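Local structure of binding component of ABC transporter (Wolinella succinogenes, 3K4U) at residues D110-E115 with R132-A137; E115-T120 with K156-I161. The protein binds lysine in this crystal and probably serves as the extracytoplasmic solute-capturing component of an ABC transporter. All coordinates share one frame; numbering follows the deposited sequence.

Contact 1: residues D110-E115 with R132-A137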
ATOM      1  N   ASP E 110     -37.177 -11.943 -10.222  1.00 41.14           N
ATOM      2  CA  ASP E 110     -38.589 -11.572 -10.186  1.00 42.15           C
ATOM      3  C   ASP E 110     -39.196 -11.347 -11.585  1.00 42.58           C
ATOM      4  O   ASP E 110     -40.391 -11.061 -11.697  1.00 42.35           O
ATOM      5  CB  ASP E 110     -38.793 -10.314  -9.328  1.00 42.64           C
ATOM      6  CG  ASP E 110     -38.192 -10.440  -7.931  1.00 53.27           C
ATOM      7  OD1 ASP E 110     -37.655  -9.423  -7.431  1.00 43.09           O
ATOM      8  OD2 ASP E 110     -38.260 -11.543  -7.330  1.00 43.35           O
ATOM      9  N   LEU E 111     -38.384 -11.491 -12.637  1.00 43.03           N
ATOM     10  CA  LEU E 111     -38.843 -11.228 -14.013  1.00 43.49           C
ATOM     11  C   LEU E 111     -38.921 -12.417 -14.973  1.00 44.69           C
ATOM     12  O   LEU E 111     -39.245 -12.236 -16.157  1.00 44.40           O
ATOM     13  CB  LEU E 111     -38.039 -10.086 -14.646  1.00 42.65           C
ATOM     14  CG  LEU E 111     -38.741  -8.754 -14.955  1.00 31.14           C
ATOM     15  CD1 LEU E 111     -40.018  -8.526 -14.136  1.00 42.13           C
ATOM     16  CD2 LEU E 111     -37.780  -7.590 -14.753  1.00 42.07           C
ATOM     17  N   ASP E 112     -38.658 -13.627 -14.478  1.00 45.86           N
ATOM     18  CA  ASP E 112     -38.699 -14.812 -15.338  1.00 46.78           C
ATOM     19  C   ASP E 112     -40.036 -15.309 -15.865  1.00 47.71           C
ATOM     20  O   ASP E 112     -40.047 -16.103 -16.801  1.00 48.78           O
ATOM     21  CB  ASP E 112     -37.995 -15.984 -14.699  1.00 46.86           C
ATOM     22  CG  ASP E 112     -36.679 -16.234 -15.321  1.00 37.66           C
ATOM     23  OD1 ASP E 112     -35.830 -15.354 -15.148  1.00 47.00           O
ATOM     24  OD2 ASP E 112     -36.496 -17.279 -15.984  1.00 46.74           O
ATOM     25  N   LYS E 113     -41.149 -14.867 -15.286  1.00 47.23           N
ATOM     26  CA  LYS E 113     -42.477 -15.366 -15.686  1.00 46.21           C
ATOM     27  C   LYS E 113     -42.597 -15.641 -17.197  1.00 45.39           C
ATOM     28  O   LYS E 113     -42.196 -14.799 -17.998  1.00 44.99           O
ATOM     29  CB  LYS E 113     -43.578 -14.395 -15.245  1.00 45.73           C
ATOM     30  CG  LYS E 113     -43.583 -14.055 -13.772  1.00 43.58           C
ATOM     31  CD  LYS E 113     -43.094 -12.639 -13.540  1.00 44.90           C
ATOM     32  CE  LYS E 113     -43.548 -12.099 -12.182  1.00 43.99           C
ATOM     33  NZ  LYS E 113     -43.002 -12.866 -11.015  1.00 44.51           N
ATOM     34  N   PRO E 114     -43.164 -16.812 -17.588  1.00 45.22           N
ATOM     35  CA  PRO E 114     -43.300 -17.087 -19.029  1.00 44.98           C
ATOM     36  C   PRO E 114     -44.367 -16.183 -19.663  1.00 44.89           C
ATOM     37  O   PRO E 114     -44.407 -16.041 -20.886  1.00 44.90           O
ATOM     38  CB  PRO E 114     -43.714 -18.568 -19.082  1.00 44.72           C
ATOM     39  CG  PRO E 114     -43.850 -19.024 -17.632  1.00 16.85           C
ATOM     40  CD  PRO E 114     -43.917 -17.794 -16.784  1.00 44.79           C
ATOM     41  N   GLU E 115     -45.220 -15.597 -18.814  1.00 44.90           N
ATOM     42  CA  GLU E 115     -46.066 -14.449 -19.154  1.00 44.84           C
ATOM     43  C   GLU E 115     -45.228 -13.426 -19.945  1.00 44.73           C
ATOM     44  O   GLU E 115     -45.576 -13.036 -21.069  1.00 45.64           O
ATOM     45  CB  GLU E 115     -46.577 -13.788 -17.858  1.00 44.85           C
ATOM     46  CG  GLU E 115     -48.103 -13.622 -17.740  1.00 34.18           C
ATOM     47  CD  GLU E 115     -48.729 -12.538 -18.647  1.00 45.14           C
ATOM     48  OE1 GLU E 115     -49.958 -12.628 -18.918  1.00 33.74           O
ATOM     49  OE2 GLU E 115     -48.017 -11.595 -19.065  1.00 33.55           O
ATOM     50  N   ARG E 132     -28.584 -17.991 -20.683  1.00 37.36           N
ATOM     51  CA  ARG E 132     -28.090 -18.480 -19.408  1.00 37.94           C
ATOM     52  C   ARG E 132     -29.006 -18.021 -18.264  1.00 37.41           C
ATOM     53  O   ARG E 132     -29.577 -18.847 -17.565  1.00 37.83           O
ATOM     54  CB  ARG E 132     -26.671 -17.950 -19.162  1.00 38.98           C
ATOM     55  CG  ARG E 132     -25.517 -18.832 -19.631  1.00 54.92           C
ATOM     56  CD  ARG E 132     -24.169 -18.140 -19.372  1.00 39.89           C
ATOM     57  NE  ARG E 132     -24.203 -17.325 -18.148  1.00 54.90           N
ATOM     58  CZ  ARG E 132     -23.962 -16.008 -18.075  1.00 41.67           C
ATOM     59  NH1 ARG E 132     -23.638 -15.306 -19.167  1.00 54.57           N
ATOM     60  NH2 ARG E 132     -24.028 -15.388 -16.893  1.00 54.47           N
ATOM     61  N   LEU E 133     -29.151 -16.706 -18.102  1.00 36.56           N
ATOM     62  CA  LEU E 133     -29.901 -16.104 -16.998  1.00 36.07           C
ATOM     63  C   LEU E 133     -31.400 -16.350 -17.020  1.00 35.83           C
ATOM     64  O   LEU E 133     -31.994 -16.547 -15.976  1.00 36.32           O
ATOM     65  CB  LEU E 133     -29.659 -14.594 -16.946  1.00 36.00           C
ATOM     66  CG  LEU E 133     -28.653 -13.976 -15.971  1.00 28.76           C
ATOM     67  CD1 LEU E 133     -27.404 -14.809 -15.749  1.00 35.98           C
ATOM     68  CD2 LEU E 133     -28.270 -12.596 -16.460  1.00 36.21           C
ATOM     69  N   PHE E 134     -32.020 -16.310 -18.191  1.00 35.38           N
ATOM     70  CA  PHE E 134     -33.474 -16.442 -18.256  1.00 35.56           C
ATOM     71  C   PHE E 134     -33.903 -17.823 -18.721  1.00 36.36           C
ATOM     72  O   PHE E 134     -33.429 -18.348 -19.745  1.00 36.35           O
ATOM     73  CB  PHE E 134     -34.112 -15.310 -19.068  1.00 34.96           C
ATOM     74  CG  PHE E 134     -33.992 -13.955 -18.402  1.00 32.96           C
ATOM     75  CD1 PHE E 134     -34.961 -13.516 -17.514  1.00 34.29           C
ATOM     76  CD2 PHE E 134     -32.890 -13.137 -18.638  1.00 34.31           C
ATOM     77  CE1 PHE E 134     -34.845 -12.276 -16.890  1.00 32.59           C
ATOM     78  CE2 PHE E 134     -32.769 -11.902 -18.008  1.00 32.34           C
ATOM     79  CZ  PHE E 134     -33.747 -11.471 -17.140  1.00 33.93           C
ATOM     80  N   LYS E 135     -34.786 -18.407 -17.920  1.00 36.93           N
ATOM     81  CA  LYS E 135     -35.129 -19.811 -18.012  1.00 37.86           C
ATOM     82  C   LYS E 135     -36.580 -19.967 -18.410  1.00 37.87           C
ATOM     83  O   LYS E 135     -36.924 -20.892 -19.137  1.00 37.94           O
ATOM     84  CB  LYS E 135     -34.905 -20.494 -16.658  1.00 38.54           C
ATOM     85  CG  LYS E 135     -33.737 -19.949 -15.815  1.00 35.44           C
ATOM     86  CD  LYS E 135     -32.390 -20.211 -16.471  1.00 39.39           C
ATOM     87  CE  LYS E 135     -32.130 -21.712 -16.672  1.00 35.48           C
ATOM     88  NZ  LYS E 135     -30.758 -21.944 -17.231  1.00 39.73           N
ATOM     89  N   ASN E 136     -37.419 -19.059 -17.914  1.00 38.02           N
ATOM     90  CA  ASN E 136     -38.858 -19.069 -18.188  1.00 38.50           C
ATOM     91  C   ASN E 136     -39.343 -18.079 -19.260  1.00 37.90           C
ATOM     92  O   ASN E 136     -40.352 -18.334 -19.917  1.00 37.84           O
ATOM     93  CB  ASN E 136     -39.661 -18.763 -16.917  1.00 39.02           C
ATOM     94  CG  ASN E 136     -39.238 -19.576 -15.737  1.00 34.68           C
ATOM     95  OD1 ASN E 136     -38.821 -19.019 -14.727  1.00 39.50           O
ATOM     96  ND2 ASN E 136     -39.357 -20.894 -15.839  1.00 38.99           N
ATOM     97  N   ALA E 137     -38.662 -16.938 -19.390  1.00 37.00           N
ATOM     98  CA  ALA E 137     -39.204 -15.811 -20.152  1.00 36.12           C
ATOM     99  C   ALA E 137     -39.093 -16.054 -21.640  1.00 35.28           C
ATOM    100  O   ALA E 137     -38.200 -16.775 -22.076  1.00 34.86           O
ATOM    101  CB  ALA E 137     -38.514 -14.526 -19.766  1.00 36.01           C
TER

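Contact 2: residues E115-T120 with K156-I161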
ATOM      1  N   GLU E 115     -45.220 -15.597 -18.814  1.00 44.90           N
ATOM      2  CA  GLU E 115     -46.066 -14.449 -19.154  1.00 44.84           C
ATOM      3  C   GLU E 115     -45.228 -13.426 -19.945  1.00 44.73           C
ATOM      4  O   GLU E 115     -45.576 -13.036 -21.069  1.00 45.64           O
ATOM      5  CB  GLU E 115     -46.577 -13.788 -17.858  1.00 44.85           C
ATOM      6  CG  GLU E 115     -48.103 -13.622 -17.740  1.00 34.18           C
ATOM      7  CD  GLU E 115     -48.729 -12.538 -18.647  1.00 45.14           C
ATOM      8  OE1 GLU E 115     -49.958 -12.628 -18.918  1.00 33.74           O
ATOM      9  OE2 GLU E 115     -48.017 -11.595 -19.065  1.00 33.55           O
ATOM     10  N   LEU E 116     -44.110 -13.024 -19.347  1.00 43.17           N
ATOM     11  CA  LEU E 116     -43.245 -11.990 -19.892  1.00 41.96           C
ATOM     12  C   LEU E 116     -42.476 -12.354 -21.166  1.00 41.35           C
ATOM     13  O   LEU E 116     -42.033 -13.491 -21.356  1.00 41.58           O
ATOM     14  CB  LEU E 116     -42.284 -11.504 -18.806  1.00 41.28           C
ATOM     15  CG  LEU E 116     -43.008 -10.830 -17.630  1.00 39.92           C
ATOM     16  CD1 LEU E 116     -42.115 -10.784 -16.427  1.00 40.77           C
ATOM     17  CD2 LEU E 116     -43.520  -9.430 -17.984  1.00 40.80           C
ATOM     18  N   THR E 117     -42.327 -11.351 -22.030  1.00 40.25           N
ATOM     19  CA  THR E 117     -41.564 -11.446 -23.277  1.00 38.71           C
ATOM     20  C   THR E 117     -40.326 -10.561 -23.163  1.00 36.75           C
ATOM     21  O   THR E 117     -40.438  -9.390 -22.745  1.00 37.64           O
ATOM     22  CB  THR E 117     -42.413 -10.938 -24.446  1.00 38.95           C
ATOM     23  OG1 THR E 117     -43.808 -11.159 -24.152  1.00 45.90           O
ATOM     24  CG2 THR E 117     -42.027 -11.648 -25.723  1.00 45.81           C
ATOM     25  N   LEU E 118     -39.156 -11.104 -23.518  1.00 33.39           N
ATOM     26  CA  LEU E 118     -37.887 -10.356 -23.442  1.00 30.28           C
ATOM     27  C   LEU E 118     -37.063 -10.348 -24.752  1.00 28.27           C
ATOM     28  O   LEU E 118     -36.771 -11.398 -25.352  1.00 26.56           O
ATOM     29  CB  LEU E 118     -37.060 -10.917 -22.299  1.00 29.87           C
ATOM     30  CG  LEU E 118     -35.540 -10.786 -22.213  1.00  4.08           C
ATOM     31  CD1 LEU E 118     -35.183  -9.791 -21.137  1.00 29.55           C
ATOM     32  CD2 LEU E 118     -34.991 -12.153 -21.891  1.00 29.41           C
ATOM     33  N   VAL E 119     -36.669  -9.150 -25.178  1.00 27.81           N
ATOM     34  CA  VAL E 119     -36.016  -9.007 -26.488  1.00 26.69           C
ATOM     35  C   VAL E 119     -34.620  -8.394 -26.503  1.00 27.01           C
ATOM     36  O   VAL E 119     -34.307  -7.452 -25.732  1.00 27.52           O
ATOM     37  CB  VAL E 119     -36.897  -8.296 -27.512  1.00 25.35           C
ATOM     38  CG1 VAL E 119     -38.091  -9.175 -27.865  1.00 20.01           C
ATOM     39  CG2 VAL E 119     -37.347  -6.960 -26.993  1.00 19.10           C
ATOM     40  N   THR E 120     -33.792  -8.944 -27.393  1.00 26.09           N
ATOM     41  CA  THR E 120     -32.489  -8.373 -27.689  1.00 25.77           C
ATOM     42  C   THR E 120     -32.011  -8.619 -29.148  1.00 25.02           C
ATOM     43  O   THR E 120     -32.718  -9.230 -29.975  1.00 24.70           O
ATOM     44  CB  THR E 120     -31.439  -8.870 -26.679  1.00 25.78           C
ATOM     45  OG1 THR E 120     -30.381  -7.906 -26.569  1.00 17.97           O
ATOM     46  CG2 THR E 120     -30.873 -10.218 -27.091  1.00 17.50           C
ATOM     47  N   LYS E 156     -45.206  -4.766 -27.567  1.00 31.76           N
ATOM     48  CA  LYS E 156     -45.297  -6.104 -28.137  1.00 32.38           C
ATOM     49  C   LYS E 156     -44.318  -7.038 -27.391  1.00 32.52           C
ATOM     50  O   LYS E 156     -44.235  -8.248 -27.668  1.00 32.25           O
ATOM     51  CB  LYS E 156     -44.971  -6.073 -29.642  1.00 32.94           C
ATOM     52  CG  LYS E 156     -45.779  -5.070 -30.481  1.00 45.45           C
ATOM     53  CD  LYS E 156     -46.298  -5.726 -31.764  1.00 33.33           C
ATOM     54  CE  LYS E 156     -46.043  -4.870 -33.009  1.00 45.40           C
ATOM     55  NZ  LYS E 156     -45.909  -5.731 -34.236  1.00 33.28           N
ATOM     56  N   ALA E 157     -43.570  -6.432 -26.466  1.00 32.31           N
ATOM     57  CA  ALA E 157     -42.641  -7.086 -25.543  1.00 31.88           C
ATOM     58  C   ALA E 157     -42.532  -6.206 -24.277  1.00 32.13           C
ATOM     59  O   ALA E 157     -42.923  -5.024 -24.286  1.00 31.30           O
ATOM     60  CB  ALA E 157     -41.288  -7.250 -26.187  1.00 31.66           C
ATOM     61  N   ASP E 158     -42.002  -6.774 -23.195  1.00 33.07           N
ATOM     62  CA  ASP E 158     -42.063  -6.118 -21.882  1.00 33.97           C
ATOM     63  C   ASP E 158     -40.754  -5.480 -21.443  1.00 36.16           C
ATOM     64  O   ASP E 158     -40.760  -4.567 -20.623  1.00 36.12           O
ATOM     65  CB  ASP E 158     -42.524  -7.099 -20.819  1.00 33.28           C
ATOM     66  CG  ASP E 158     -43.577  -8.040 -21.322  1.00 43.99           C
ATOM     67  OD1 ASP E 158     -44.733  -7.587 -21.514  1.00 32.96           O
ATOM     68  OD2 ASP E 158     -43.237  -9.232 -21.523  1.00 33.05           O
HETATM   69  N   MSE E 159     -39.640  -5.960 -21.995  1.00 38.44           N
HETATM   70  CA  MSE E 159     -38.316  -5.594 -21.515  1.00 40.48           C
HETATM   71  C   MSE E 159     -37.191  -5.963 -22.468  1.00 36.90           C
HETATM   72  O   MSE E 159     -37.237  -7.004 -23.145  1.00 36.93           O
HETATM   73  CB  MSE E 159     -38.050  -6.272 -20.183  1.00 46.60           C
HETATM   74  CG  MSE E 159     -38.405  -7.739 -20.199  1.00 43.43           C
HETATM   75 SE   MSE E 159     -37.986  -8.531 -18.483  1.00 56.91          SE
HETATM   76  CE  MSE E 159     -38.388 -10.422 -18.923  1.00 42.95           C
ATOM     77  N   PHE E 160     -36.180  -5.097 -22.471  1.00 33.55           N
ATOM     78  CA  PHE E 160     -34.990  -5.164 -23.322  1.00 30.52           C
ATOM     79  C   PHE E 160     -33.735  -5.470 -22.478  1.00 28.40           C
ATOM     80  O   PHE E 160     -33.589  -4.969 -21.365  1.00 27.88           O
ATOM     81  CB  PHE E 160     -34.849  -3.822 -24.046  1.00 29.65           C
ATOM     82  CG  PHE E 160     -33.701  -3.755 -25.019  1.00 37.90           C
ATOM     83  CD1 PHE E 160     -33.744  -4.453 -26.228  1.00 29.44           C
ATOM     84  CD2 PHE E 160     -32.592  -2.972 -24.747  1.00 29.22           C
ATOM     85  CE1 PHE E 160     -32.685  -4.395 -27.110  1.00 37.39           C
ATOM     86  CE2 PHE E 160     -31.541  -2.923 -25.639  1.00 37.67           C
ATOM     87  CZ  PHE E 160     -31.596  -3.635 -26.822  1.00 28.92           C
ATOM     88  N   ILE E 161     -32.850  -6.315 -22.991  1.00 27.08           N
ATOM     89  CA  ILE E 161     -31.600  -6.676 -22.288  1.00 25.39           C
ATOM     90  C   ILE E 161     -30.407  -6.381 -23.174  1.00 25.23           C
ATOM     91  O   ILE E 161     -30.407  -6.723 -24.350  1.00 26.05           O
ATOM     92  CB  ILE E 161     -31.512  -8.159 -21.897  1.00 23.78           C
ATOM     93  CG1 ILE E 161     -30.215  -8.416 -21.089  1.00  9.24           C
ATOM     94  CG2 ILE E 161     -31.559  -9.056 -23.151  1.00  8.10           C
ATOM     95  CD1 ILE E 161     -30.077  -9.866 -20.488  1.00 21.84           C
TER

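Contact 1: residues D110-E115 with R132-A137
Asp112 turns its carboxylate onto the backbone of Lys135 and Asn136, joining the loop that leads into strand 117-121 to the turn at the end of helix 125-133. That turn belongs to a beta-alpha-beta crossover, in which the helix connects the parallel neighbours 117-121 and 138-142. The tight part of the contact is built around Asp112. Its OD2 accepts two N-H groups: Lys135 N, 2.8 Å away, uses the syn lone pair, while Asn136 N, also 2.8 Å from OD2, arrives on the anti side and 22° out of the carboxylate plane. Aspartate suits the place because its short side chain can take two successive N-H groups of the turn that follows the helix, and the two donors would probably steady its negative charge. The other oxygen, OD1, lies beside Phe134, with CD1 the nearest ring atom; carboxylate and ring planes are only 11° apart. Phe134 is the first residue to leave the helical conformation; chi1 of -68° sets its CG beside the backbone N, and the ring beyond lies by Asp112 OD1 and Leu111. The ring is buried, and CE1 comes within 4.5 Å of Leu111 CB, a loose apolar touch.

Toward solvent the contact thins out. Lys113 and Lys135 carry their long chains away from the partner segment, as befits charged residues at a surface. Each ammonium makes a weak hydrogen bond within its own segment, Lys113 NZ to Asp110 O and Lys135 NZ to Arg132 O. At the exposed border Pro114 makes a bent CA-H...O contact with Asn136 O, 3.3 Å from CA.

Contact 2: residues E115-T120 with K156-I161
Asp158 reaches across to Leu116 and Thr117, and each atom of its side chain has a neighbour there. CB lies 3.8 Å from Leu116 CD2, and CG is nearer the same methyl, 3.6 Å from CD2. At the tip the oxygens part: OD1 stays at the outskirts of that methyl, whereas OD2 accepts the N-H of Thr117 almost in line, although the modelled 2.4 Å between Thr117 N and OD2 is doubtfully short. Thr117 OG1 adds a weak bond to OD2. In return Asp158 N donates to Thr117 O over 3.1 Å, so one aspartate serves both backbone polar groups of Thr117, its carboxylate accepting where a strand would offer a carbonyl.

Beyond this point the segments become neighbouring parallel strands, 117-121 and 159-163, in the mixed sheet of one lobe of a periplasmic-binding-protein fold, their short axes 39° apart. Val119 N bonds to Met159 O at 3.0 Å, and Ile161 N returns a weak bond to Val119 O. Leu118 and Met159, a selenomethionine, share a face: the extended chain of Met159 ends in CE, 3.7 Å from Leu118 CB. Val119 and Phe160 lie on the other face, where Phe160 packs on helix 145-154; Ala157, small enough to sit close, sets its CB against both Val119 methyls.

Thr120 holds OG1 anti to its backbone N (chi1 -154°), and the hydroxyl donates to Ile161 O nearly along the C=O axis, the modelled OG1 to O distance being 2.5 Å. An alanine here would probably leave Ile161 O without this hydroxyl donor and lose the looser touch of the CG2 methyl on Ile161 CG2. The Thr120 side chain lies about 8 Å from the bound lysine, whose pocket includes Phe162 and Asp163, next after Ile161.

From the N terminus the chain first enters contact 1 at 110-115 and runs through Glu115, shared by both contacts, into contact 2 at 115-120. Helix 125-133 follows, and 132-137 comes back to close the loop of contact 1. Strand 138-142 and helix 145-154 are then traversed before 156-161 closes contact 2. The segments alternate, so the two loops cross. Strand 117-121 pairs with 138-142 as well as with 159-163, while contact 1 secures the loop at its entrance. Their centres are 10 Å apart and they touch directly: Phe134 CD2 packs 4.0 Å from Leu118 CD2, and Met159 CE lies against Leu111 O.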